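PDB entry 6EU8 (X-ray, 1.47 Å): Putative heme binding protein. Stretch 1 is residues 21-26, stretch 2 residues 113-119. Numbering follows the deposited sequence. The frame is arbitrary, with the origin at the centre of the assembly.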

# COMPACT_ATOMS: atom_id res chain seq x y z
N LYS A 21 -2.43 8.73 8.19
CA LYS A 21 -1.21 9.38 8.72
C LYS A 21 -0.01 9.23 7.78
O LYS A 21 0.33 8.10 7.37
N TYR A 22 0.65 10.34 7.47
CA TYR A 22 1.89 10.32 6.66
C TYR A 22 3.07 9.53 7.32
O TYR A 22 3.95 9.00 6.62
N GLU A 23 3.08 9.45 8.64
CA GLU A 23 4.16 8.79 9.39
C GLU A 23 4.13 7.27 9.35
O GLU A 23 5.15 6.67 9.71
N MET A 24 2.98 6.65 8.99
CA MET A 24 2.72 5.26 9.29
C MET A 24 2.58 4.34 8.07
O MET A 24 2.18 4.78 6.99
N TRP A 25 2.89 3.06 8.30
CA TRP A 25 2.47 1.96 7.44
C TRP A 25 1.52 1.04 8.22
O TRP A 25 1.76 0.78 9.39
N THR A 26 0.50 0.49 7.55
CA THR A 26 -0.34 -0.58 8.12
C THR A 26 -0.08 -1.87 7.35
O THR A 26 -0.31 -1.94 6.13
N LYS A 113 11.66 10.45 -1.50
CA LYS A 113 10.49 10.76 -2.34
C LYS A 113 9.16 10.58 -1.61
O LYS A 113 8.25 11.39 -1.79
N MET A 114 9.00 9.54 -0.78
CA MET A 114 7.71 9.28 -0.12
C MET A 114 7.47 10.21 1.07
O MET A 114 8.31 10.27 1.98
N LEU A 115 6.34 10.94 1.08
CA LEU A 115 6.08 11.88 2.17
C LEU A 115 5.80 11.22 3.50
O LEU A 115 4.89 10.38 3.60
N VAL A 116 6.54 11.63 4.53
CA VAL A 116 6.27 11.23 5.91
C VAL A 116 5.93 12.38 6.89
O VAL A 116 5.59 12.13 8.03
N GLY A 117 5.96 13.62 6.37
CA GLY A 117 5.62 14.82 7.18
C GLY A 117 5.24 15.93 6.20
O GLY A 117 6.06 16.34 5.36
N PHE A 118 4.00 16.39 6.33
CA PHE A 118 3.43 17.38 5.41
C PHE A 118 2.38 18.26 6.10
O PHE A 118 1.40 17.74 6.63
N ASN A 119 2.59 19.58 6.06
CA ASN A 119 1.57 20.56 6.52
C ASN A 119 1.74 21.88 5.80
O ASN A 119 2.82 22.12 5.22

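The contact between these two stretches is built from side-chain packing together with several close approaches to the backbone, and no hydrogen bond crosses from one stretch to the other. Tyr 22 lies at its centre. It sits in the type I turn from Lys 21 to Met 24, a turn closed by a weak hydrogen bond from Met 24 N to Lys 21 O, and its CA comes within 4.5 Å of the CA of Val 116, where the second stretch turns a corner.

The CA-to-CB bond of Tyr 22 points toward the second stretch. With chi1 at -70° (m) and chi2 at -88°, the ring stands roughly perpendicular to the plane of its CA-CB-CG atoms, the usual preference of an aromatic side chain. The CA-to-CB bonds of Leu 115 and Phe 118 both point toward the first stretch. Leu 115, m at chi1 and t at chi2, places its CB 3.9 Å from Tyr 22 CD1, while its carbonyl oxygen lies at the edge of the tyrosine ring, near the ring plane. Phe 118 takes chi1 t (174°) with chi2 at 61°. Its CB lies over one face of the tyrosine ring, and its own ring turns an edge toward that face in an offset edge-to-face pair, with centroids 5.8 Å apart and planes at 68°. Such an arrangement sets the slightly positive hydrogens of one ring against the electron-rich face of the other. The closest approach is 3.8 Å, from Tyr 22 OH to Phe 118 CD2. A tyrosine suits this partly exposed place because its long, flat ring can serve several apolar neighbours while carrying a polar hydroxyl at its tip.

Val 116 is buried and points its CB sideways, with chi1 at -63° (m). Its compact, branched side chain lies beside the turn, with Val 116 CG1 3.7 Å from Tyr 22 O, while its backbone makes the tighter contact: Val 116 CA lies 3.3 Å from Tyr 22 O, with an angle of 155° at the hydrogen, a favourable CA-H...O geometry. The neighbouring Gly 117 has no side chain, and its N approaches Tyr 22 CB to 4.1 Å.

Glu 23 directs its CB away, yet its aliphatic part still contributes: CG lies 3.6 Å from Val 116 O. Its chi1 is m (-58°), whereas chi2, at 93°, falls between the staggered wells. The carboxylate finds no polar partner across the contact.

A second, buried cluster pairs Trp 25 with Met 114. Trp 25 leaves its backbone sideways, but chi1 at -72° (m) and chi2 at 95° bring the end of the indole nearer the other stretch. The CA-to-CB bond of Met 114 points toward the first stretch, and the side chain is extended through chi1 and chi2 (both t) before bending at chi3 (75°, p). Its SD lies 3.5 Å from Trp 25 CZ2 and 4.5 Å from the centroid of the six-membered ring, approaching obliquely. Methionine's flexible, polarizable thioether suits a broad indole, whose NE1 is hydrogen-bonded elsewhere in the structure.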

# COMPACT_ATOMS: atom_id res chain seq x y z
CB LYS A 21 -0.86 8.82 10.09
CG LYS A 21 -1.95 9.11 11.13
CD LYS A 21 -1.52 8.97 12.57
CE LYS A 21 -2.55 9.66 13.47
NZ LYS A 21 -2.34 9.46 14.93
CB TYR A 22 2.30 11.74 6.25
CG TYR A 22 1.37 12.39 5.22
CD1 TYR A 22 1.55 12.24 3.87
CD2 TYR A 22 0.30 13.19 5.65
CE1 TYR A 22 0.70 12.81 2.94
CE2 TYR A 22 -0.55 13.77 4.73
CZ TYR A 22 -0.36 13.59 3.39
OH TYR A 22 -1.22 14.17 2.46
CB GLU A 23 4.17 9.22 10.88
CG GLU A 23 4.31 10.73 11.10
CD GLU A 23 2.99 11.48 11.22
OE1 GLU A 23 1.92 11.03 10.71
OE2 GLU A 23 3.03 12.57 11.83
CB MET A 24 1.41 5.13 10.09
CG MET A 24 1.27 5.94 11.37
SD MET A 24 2.48 5.38 12.59
CE MET A 24 2.38 6.67 13.84
CB TRP A 25 3.66 1.13 7.00
CG TRP A 25 4.59 1.76 6.00
CD1 TRP A 25 5.72 2.44 6.27
CD2 TRP A 25 4.50 1.68 4.58
NE1 TRP A 25 6.33 2.84 5.10
CE2 TRP A 25 5.59 2.38 4.05
CE3 TRP A 25 3.57 1.11 3.69
CZ2 TRP A 25 5.82 2.47 2.68
CZ3 TRP A 25 3.78 1.24 2.35
CH2 TRP A 25 4.89 1.91 1.85
CB THR A 26 -1.84 -0.19 8.12
OG1 THR A 26 -1.99 0.99 8.92
CG2 THR A 26 -2.70 -1.28 8.73
CB LYS A 113 10.52 9.95 -3.63
CG LYS A 113 11.44 10.57 -4.69
CD LYS A 113 11.80 9.63 -5.83
CE LYS A 113 12.73 10.31 -6.83
NZ LYS A 113 13.49 9.33 -7.66
CB MET A 114 7.59 7.83 0.32
CG MET A 114 6.18 7.42 0.76
SD MET A 114 6.05 5.76 1.49
CE MET A 114 6.77 6.06 3.07
CB LEU A 115 4.86 12.76 1.85
CG LEU A 115 5.04 13.99 1.00
CD1 LEU A 115 3.67 14.60 0.71
CD2 LEU A 115 5.89 15.01 1.73
CB VAL A 116 7.44 10.36 6.49
CG1 VAL A 116 7.58 9.05 5.72
CG2 VAL A 116 8.76 11.13 6.48
CB PHE A 118 2.79 16.64 4.23
CG PHE A 118 2.06 17.55 3.28
CD1 PHE A 118 2.74 18.56 2.61
CD2 PHE A 118 0.69 17.40 3.07
CE1 PHE A 118 2.07 19.42 1.75
CE2 PHE A 118 0.02 18.24 2.19
CZ PHE A 118 0.71 19.26 1.54
CB ASN A 119 1.61 20.75 8.02
CG ASN A 119 2.93 21.34 8.52
OD1 ASN A 119 3.14 22.56 8.50
ND2 ASN A 119 3.79 20.49 9.07